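Local coordinates for protein dienelactone hydrolase (Anabaena variabilis, PDB 2O2G) that is probably a hydrolase of the dienelactone hydrolase family, with an alpha/beta-hydrolase fold, whose substrate is not established, at residues Y13-K25 / L94-T106. Numbering follows the deposited sequence.
Sequences YAVSVSVGEVKLK and LASRLVGATDWLT. With EDO (1,2-ethanediol), chain D.
V19 of the edge strand 13-19 comes down on G100 of helix 94-106, their CA atoms 4.9 Å apart. The strand runs across the helix, the N-to-C directions 114° apart and the axes 7.5 Å at closest approach. At V19 the chain enters a type II' turn and returns as strand 22-25, making an antiparallel hairpin; V17 and L24 form one hydrogen-bonded pair, V19 and V22 the next. Since G100 has no side chain, both methyls of V19 settle directly on the helix backbone, CG2 3.6 Å from G100 C. One turn further on, W104 (CG anti to its own N, chi1 -176°) lifts its indole against the strand. V17 lies over one face of it: CG2 sits nearly on the normal through the six-membered ring, 4.0 Å from the centroid, a CH-pi contact, while CG1 bears on W104 CG and A101 CB. V15 CG2 touches W104 CH2 at the far end of the indole. No direct hydrogen bond joins the segments; waters do the polar work. One accepts from W104 NE1, donates to S16 O and also bonds S18 OG, and a second donates to both S18 O and G100 O. At the hairpin end R97, its chain bent at chi2 (-71°), crosses V22 and L24 of strand 22-25 at about a right angle, L24 CD2 lying 4.1 Å from R97 NH1. V22 CG2 lies over one face of the guanidinium, 3.9 Å from NE, and a water in the guanidinium plane links NH2 to E21 OE2. NH1 is held by L72 O and a salt bridge to E77, which should keep the group in place against V22 and L24. V17 and A101 also touch I70 of strand 66-70, the next strand of the same sheet after the hairpin. This is the N-terminal edge of an alpha/beta-hydrolase fold, where a helix on one face of the sheet packs against the outer hairpin.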
ATOM      1  N   TYR A  13      16.572   2.178  -6.936  1.00 18.54           N
ATOM      2  CA  TYR A  13      17.166   3.388  -6.414  1.00 21.03           C
ATOM      3  C   TYR A  13      16.864   3.571  -4.949  1.00 20.90           C
ATOM      4  O   TYR A  13      15.708   3.608  -4.554  1.00 20.53           O
ATOM      5  CB  TYR A  13      16.684   4.628  -7.171  1.00 22.22           C
ATOM      6  CG  TYR A  13      17.276   4.706  -8.539  1.00 22.50           C
ATOM      7  CD1 TYR A  13      16.751   3.985  -9.601  1.00 26.34           C
ATOM      8  CD2 TYR A  13      18.386   5.485  -8.770  1.00 20.38           C
ATOM      9  CE1 TYR A  13      17.369   4.048 -10.869  1.00 26.27           C
ATOM     10  CE2 TYR A  13      18.973   5.555  -9.996  1.00 26.69           C
ATOM     11  CZ  TYR A  13      18.472   4.837 -11.036  1.00 26.79           C
ATOM     12  OH  TYR A  13      19.120   4.954 -12.258  1.00 27.67           O
ATOM     13  N   ALA A  14      17.917   3.813  -4.175  1.00 23.30           N
ATOM     14  CA  ALA A  14      17.798   4.118  -2.750  1.00 24.06           C
ATOM     15  C   ALA A  14      17.515   5.614  -2.629  1.00 23.22           C
ATOM     16  O   ALA A  14      18.417   6.424  -2.814  1.00 23.51           O
ATOM     17  CB  ALA A  14      19.104   3.761  -2.038  1.00 26.51           C
ATOM     18  N   VAL A  15      16.265   5.974  -2.334  1.00 26.71           N
ATOM     19  CA  VAL A  15      15.869   7.365  -2.246  1.00 24.55           C
ATOM     20  C   VAL A  15      15.607   7.836  -0.799  1.00 27.98           C
ATOM     21  O   VAL A  15      15.350   7.024   0.083  1.00 28.23           O
ATOM     22  CB  VAL A  15      14.621   7.614  -3.128  1.00 25.92           C
ATOM     23  CG1 VAL A  15      14.914   7.167  -4.551  1.00 27.40           C
ATOM     24  CG2 VAL A  15      13.363   6.866  -2.612  1.00 26.35           C
ATOM     25  N   SER A  16      15.728   9.148  -0.583  1.00 21.78           N
ATOM     26  CA  SER A  16      15.376   9.790   0.671  1.00 26.22           C
ATOM     27  C   SER A  16      14.132  10.640   0.371  1.00 26.84           C
ATOM     28  O   SER A  16      14.199  11.581  -0.405  1.00 25.04           O
ATOM     29  CB  SER A  16      16.503  10.668   1.195  1.00 28.85           C
ATOM     30  OG  SER A  16      16.181  11.102   2.513  1.00 36.18           O
ATOM     31  N   VAL A  17      13.009  10.231   0.934  1.00 26.12           N
ATOM     32  CA  VAL A  17      11.695  10.849   0.761  1.00 27.53           C
ATOM     33  C   VAL A  17      11.430  11.847   1.922  1.00 30.00           C
ATOM     34  O   VAL A  17      11.255  11.455   3.075  1.00 33.00           O
ATOM     35  CB  VAL A  17      10.610   9.776   0.746  1.00 25.50           C
ATOM     36  CG1 VAL A  17       9.179  10.404   0.620  1.00 31.02           C
ATOM     37  CG2 VAL A  17      10.845   8.739  -0.371  1.00 26.46           C
ATOM     38  N   SER A  18      11.437  13.139   1.602  1.00 29.10           N
ATOM     39  CA  SER A  18      11.202  14.186   2.572  1.00 28.86           C
ATOM     40  C   SER A  18       9.700  14.393   2.809  1.00 31.81           C
ATOM     41  O   SER A  18       8.916  14.543   1.856  1.00 32.09           O
ATOM     42  CB  SER A  18      11.822  15.497   2.103  1.00 32.01           C
ATOM     43  OG  SER A  18      13.237  15.432   2.179  1.00 41.50           O
ATOM     44  N   VAL A  19       9.319  14.372   4.077  1.00 25.41           N
ATOM     45  CA  VAL A  19       7.946  14.562   4.498  1.00 29.77           C
ATOM     46  C   VAL A  19       8.060  15.520   5.651  1.00 30.73           C
ATOM     47  O   VAL A  19       8.327  15.129   6.769  1.00 29.78           O
ATOM     48  CB  VAL A  19       7.295  13.262   4.933  1.00 28.77           C
ATOM     49  CG1 VAL A  19       5.895  13.510   5.478  1.00 33.73           C
ATOM     50  CG2 VAL A  19       7.240  12.285   3.731  1.00 28.75           C
ATOM     51  N   GLY A  20       7.941  16.800   5.353  1.00 35.11           N
ATOM     52  CA  GLY A  20       8.074  17.815   6.376  1.00 36.25           C
ATOM     53  C   GLY A  20       9.446  17.716   6.988  1.00 37.16           C
ATOM     54  O   GLY A  20      10.465  17.675   6.285  1.00 40.49           O
ATOM     55  N   GLU A  21       9.460  17.565   8.298  1.00 35.98           N
ATOM     56  CA  GLU A  21      10.698  17.545   9.050  1.00 38.56           C
ATOM     57  C   GLU A  21      11.437  16.214   8.987  1.00 36.70           C
ATOM     58  O   GLU A  21      12.626  16.188   9.321  1.00 34.56           O
ATOM     59  CB  GLU A  21      10.452  17.974  10.516  1.00 41.70           C
ATOM     60  CG  GLU A  21       9.855  16.937  11.518  1.00 47.52           C
ATOM     61  CD  GLU A  21       8.409  16.471  11.261  1.00 54.11           C
ATOM     62  OE1 GLU A  21       7.755  16.897  10.277  1.00 59.55           O
ATOM     63  OE2 GLU A  21       7.917  15.656  12.081  1.00 62.40           O
ATOM     64  N   VAL A  22      10.770  15.132   8.544  1.00 32.60           N
ATOM     65  CA  VAL A  22      11.425  13.808   8.466  1.00 30.96           C
ATOM     66  C   VAL A  22      11.843  13.375   7.060  1.00 29.12           C
ATOM     67  O   VAL A  22      11.299  13.856   6.047  1.00 29.96           O
ATOM     68  CB  VAL A  22      10.562  12.659   9.066  1.00 30.46           C
ATOM     69  CG1 VAL A  22       9.972  13.060  10.402  1.00 34.25           C
ATOM     70  CG2 VAL A  22       9.444  12.242   8.158  1.00 34.29           C
ATOM     71  N   LYS A  23      12.820  12.465   7.033  1.00 28.12           N
ATOM     72  CA  LYS A  23      13.324  11.826   5.825  1.00 29.04           C
ATOM     73  C   LYS A  23      13.043  10.326   6.013  1.00 27.94           C
ATOM     74  O   LYS A  23      13.388   9.744   7.044  1.00 28.91           O
ATOM     75  CB  LYS A  23      14.837  12.055   5.659  1.00 30.11           C
ATOM     76  CG  LYS A  23      15.297  13.536   5.760  1.00 31.68           C
ATOM     77  N   LEU A  24      12.429   9.724   5.005  1.00 27.25           N
ATOM     78  CA  LEU A  24      12.057   8.313   5.014  1.00 27.39           C
ATOM     79  C   LEU A  24      12.785   7.590   3.911  1.00 26.35           C
ATOM     80  O   LEU A  24      12.811   8.067   2.789  1.00 27.47           O
ATOM     81  CB  LEU A  24      10.574   8.174   4.729  1.00 27.57           C
ATOM     82  CG  LEU A  24       9.582   8.907   5.619  1.00 24.62           C
ATOM     83  CD1 LEU A  24       8.165   8.626   5.105  1.00 20.70           C
ATOM     84  CD2 LEU A  24       9.743   8.433   7.090  1.00 24.70           C
ATOM     85  N   LYS A  25      13.343   6.421   4.223  1.00 26.39           N
ATOM     86  CA  LYS A  25      14.107   5.664   3.261  1.00 27.70           C
ATOM     87  C   LYS A  25      13.150   4.942   2.327  1.00 26.94           C
ATOM     88  O   LYS A  25      12.092   4.409   2.719  1.00 25.97           O
ATOM     89  CB  LYS A  25      15.060   4.691   3.945  1.00 27.99           C
ATOM     90  CG  LYS A  25      16.112   5.417   4.814  1.00 30.41           C
ATOM     91  CD  LYS A  25      17.208   4.530   5.337  1.00 36.63           C
ATOM     92  CE  LYS A  25      16.886   3.791   6.571  1.00 43.37           C
ATOM     93  NZ  LYS A  25      18.119   3.156   7.126  1.00 42.01           N
ATOM     94  N   LEU A  94       0.693   7.208  10.347  1.00 23.73           N
ATOM     95  CA  LEU A  94       1.119   6.400   9.204  1.00 26.60           C
ATOM     96  C   LEU A  94       0.484   6.953   7.949  1.00 23.48           C
ATOM     97  O   LEU A  94       1.128   7.052   6.915  1.00 26.05           O
ATOM     98  CB  LEU A  94       0.784   4.917   9.397  1.00 27.72           C
ATOM     99  CG  LEU A  94       1.432   4.224  10.606  1.00 30.24           C
ATOM    100  CD1 LEU A  94       0.766   2.860  10.754  1.00 32.33           C
ATOM    101  CD2 LEU A  94       2.962   4.118  10.449  1.00 29.97           C
ATOM    102  N   ALA A  95      -0.779   7.361   8.034  1.00 22.12           N
ATOM    103  CA  ALA A  95      -1.449   7.916   6.850  1.00 23.77           C
ATOM    104  C   ALA A  95      -0.843   9.244   6.439  1.00 22.90           C
ATOM    105  O   ALA A  95      -0.743   9.562   5.223  1.00 24.74           O
ATOM    106  CB  ALA A  95      -2.933   8.077   7.077  1.00 24.78           C
ATOM    107  N   SER A  96      -0.426  10.031   7.419  1.00 23.71           N
ATOM    108  CA  SER A  96       0.168  11.310   7.084  1.00 24.88           C
ATOM    109  C   SER A  96       1.490  11.052   6.385  1.00 23.01           C
ATOM    110  O   SER A  96       1.866  11.788   5.499  1.00 20.33           O
ATOM    111  CB  SER A  96       0.409  12.195   8.313  1.00 25.26           C
ATOM    112  OG  SER A  96       1.533  11.724   9.060  1.00 34.71           O
ATOM    113  N   ARG A  97       2.210  10.030   6.802  1.00 21.79           N
ATOM    114  CA  ARG A  97       3.493   9.715   6.172  1.00 24.20           C
ATOM    115  C   ARG A  97       3.295   9.275   4.749  1.00 24.11           C
ATOM    116  O   ARG A  97       4.037   9.665   3.865  1.00 25.91           O
ATOM    117  CB  ARG A  97       4.248   8.642   6.989  1.00 23.22           C
ATOM    118  CG  ARG A  97       4.617   9.124   8.387  1.00 29.56           C
ATOM    119  CD  ARG A  97       5.727  10.154   8.252  1.00 30.43           C
ATOM    120  NE  ARG A  97       6.054  10.796   9.486  1.00 30.96           N
ATOM    121  CZ  ARG A  97       6.780  10.252  10.446  1.00 32.96           C
ATOM    122  NH1 ARG A  97       7.267   9.036  10.321  1.00 23.53           N
ATOM    123  NH2 ARG A  97       6.999  10.944  11.539  1.00 27.49           N
ATOM    124  N   LEU A  98       2.255   8.499   4.518  1.00 27.86           N
ATOM    125  CA  LEU A  98       1.910   8.045   3.155  1.00 27.99           C
ATOM    126  C   LEU A  98       1.469   9.239   2.275  1.00 28.53           C
ATOM    127  O   LEU A  98       1.875   9.339   1.117  1.00 27.87           O
ATOM    128  CB  LEU A  98       0.817   7.000   3.253  1.00 27.26           C
ATOM    129  CG  LEU A  98       0.611   6.024   2.106  1.00 39.05           C
ATOM    130  CD1 LEU A  98       1.934   5.355   1.707  1.00 36.95           C
ATOM    131  CD2 LEU A  98      -0.400   5.004   2.582  1.00 42.09           C
ATOM    132  N   VAL A  99       0.691  10.156   2.848  1.00 26.07           N
ATOM    133  CA  VAL A  99       0.274  11.380   2.137  1.00 26.90           C
ATOM    134  C   VAL A  99       1.548  12.155   1.745  1.00 26.39           C
ATOM    135  O   VAL A  99       1.629  12.648   0.628  1.00 24.03           O
ATOM    136  CB  VAL A  99      -0.660  12.276   3.006  1.00 26.86           C
ATOM    137  CG1 VAL A  99      -0.859  13.672   2.419  1.00 23.65           C
ATOM    138  CG2 VAL A  99      -2.007  11.598   3.223  1.00 27.26           C
ATOM    139  N   GLY A 100       2.495  12.273   2.692  1.00 27.65           N
ATOM    140  CA  GLY A 100       3.800  12.944   2.466  1.00 28.30           C
ATOM    141  C   GLY A 100       4.593  12.304   1.330  1.00 24.42           C
ATOM    142  O   GLY A 100       5.093  13.013   0.438  1.00 25.50           O
ATOM    143  N   ALA A 101       4.698  10.982   1.338  1.00 25.22           N
ATOM    144  CA  ALA A 101       5.345  10.251   0.233  1.00 25.74           C
ATOM    145  C   ALA A 101       4.642  10.421  -1.114  1.00 24.40           C
ATOM    146  O   ALA A 101       5.292  10.427  -2.168  1.00 26.05           O
ATOM    147  CB  ALA A 101       5.479   8.765   0.563  1.00 25.40           C
ATOM    148  N   THR A 102       3.319  10.531  -1.090  1.00 23.08           N
ATOM    149  CA  THR A 102       2.512  10.757  -2.310  1.00 25.68           C
ATOM    150  C   THR A 102       2.888  12.135  -2.905  1.00 26.66           C
ATOM    151  O   THR A 102       3.220  12.257  -4.072  1.00 25.36           O
ATOM    152  CB  THR A 102       0.980  10.641  -1.989  1.00 26.56           C
ATOM    153  OG1 THR A 102       0.697   9.352  -1.394  1.00 29.66           O
ATOM    154  CG2 THR A 102       0.140  10.777  -3.258  1.00 24.58           C
ATOM    155  N   ASP A 103       2.889  13.148  -2.055  1.00 27.27           N
ATOM    156  CA  ASP A 103       3.267  14.508  -2.466  1.00 27.64           C
ATOM    157  C   ASP A 103       4.697  14.552  -3.030  1.00 27.25           C
ATOM    158  O   ASP A 103       4.960  15.235  -4.038  1.00 24.28           O
ATOM    159  CB  ASP A 103       3.110  15.469  -1.283  1.00 24.14           C
ATOM    160  CG  ASP A 103       1.650  15.655  -0.862  1.00 29.53           C
ATOM    161  OD1 ASP A 103       0.744  15.251  -1.633  1.00 27.91           O
ATOM    162  OD2 ASP A 103       1.407  16.250   0.228  1.00 25.12           O
ATOM    163  N   TRP A 104       5.596  13.775  -2.433  1.00 25.80           N
ATOM    164  CA  TRP A 104       6.988  13.705  -2.906  1.00 25.10           C
ATOM    165  C   TRP A 104       7.020  13.146  -4.327  1.00 22.95           C
ATOM    166  O   TRP A 104       7.668  13.739  -5.210  1.00 23.81           O
ATOM    167  CB  TRP A 104       7.817  12.843  -1.986  1.00 22.06           C
ATOM    168  CG  TRP A 104       9.272  12.769  -2.330  1.00 21.95           C
ATOM    169  CD1 TRP A 104      10.252  13.602  -1.933  1.00 23.47           C
ATOM    170  CD2 TRP A 104       9.893  11.726  -3.077  1.00 21.02           C
ATOM    171  NE1 TRP A 104      11.465  13.156  -2.424  1.00 26.87           N
ATOM    172  CE2 TRP A 104      11.262  11.989  -3.107  1.00 23.19           C
ATOM    173  CE3 TRP A 104       9.417  10.560  -3.676  1.00 25.41           C
ATOM    174  CZ2 TRP A 104      12.162  11.165  -3.778  1.00 25.66           C
ATOM    175  CZ3 TRP A 104      10.316   9.723  -4.338  1.00 26.92           C
ATOM    176  CH2 TRP A 104      11.663  10.040  -4.384  1.00 20.81           C
ATOM    177  N   LEU A 105       6.281  12.060  -4.554  1.00 26.18           N
ATOM    178  CA  LEU A 105       6.141  11.486  -5.901  1.00 24.94           C
ATOM    179  C   LEU A 105       5.527  12.495  -6.873  1.00 26.72           C
ATOM    180  O   LEU A 105       5.931  12.576  -8.020  1.00 29.26           O
ATOM    181  CB  LEU A 105       5.233  10.256  -5.856  1.00 26.70           C
ATOM    182  CG  LEU A 105       5.826   9.022  -5.204  1.00 25.56           C
ATOM    183  CD1 LEU A 105       4.793   7.917  -5.085  1.00 22.19           C
ATOM    184  CD2 LEU A 105       7.068   8.622  -5.997  1.00 25.68           C
ATOM    185  N   THR A 106       4.532  13.246  -6.403  1.00 26.72           N
ATOM    186  CA  THR A 106       3.882  14.232  -7.237  1.00 26.17           C
ATOM    187  C   THR A 106       4.832  15.345  -7.725  1.00 23.32           C
ATOM    188  O   THR A 106       4.794  15.739  -8.899  1.00 23.11           O
ATOM    189  CB  THR A 106       2.653  14.840  -6.513  1.00 24.22           C
ATOM    190  OG1 THR A 106       1.669  13.832  -6.315  1.00 21.77           O
ATOM    191  CG2 THR A 106       2.032  15.984  -7.327  1.00 31.89           C
TER
HETATM  192  C1  EDO D 225      18.000   4.319   1.776  1.00 36.13           C
HETATM  193  O1  EDO D 225      16.906   4.689   0.900  1.00 27.06           O
HETATM  194  C2  EDO D 225      19.173   5.287   1.754  1.00 40.17           C
HETATM  195  O2  EDO D 225      18.757   6.642   1.498  1.00 37.74           O
HETATM  196  O   HOH W   1      13.493  14.727  -0.605  1.00 43.81           O
HETATM  197  O   HOH W   2       6.396  15.325   0.907  1.00 19.58           O
HETATM  198  O   HOH W   3       5.965  13.925  11.797  1.00 33.76           O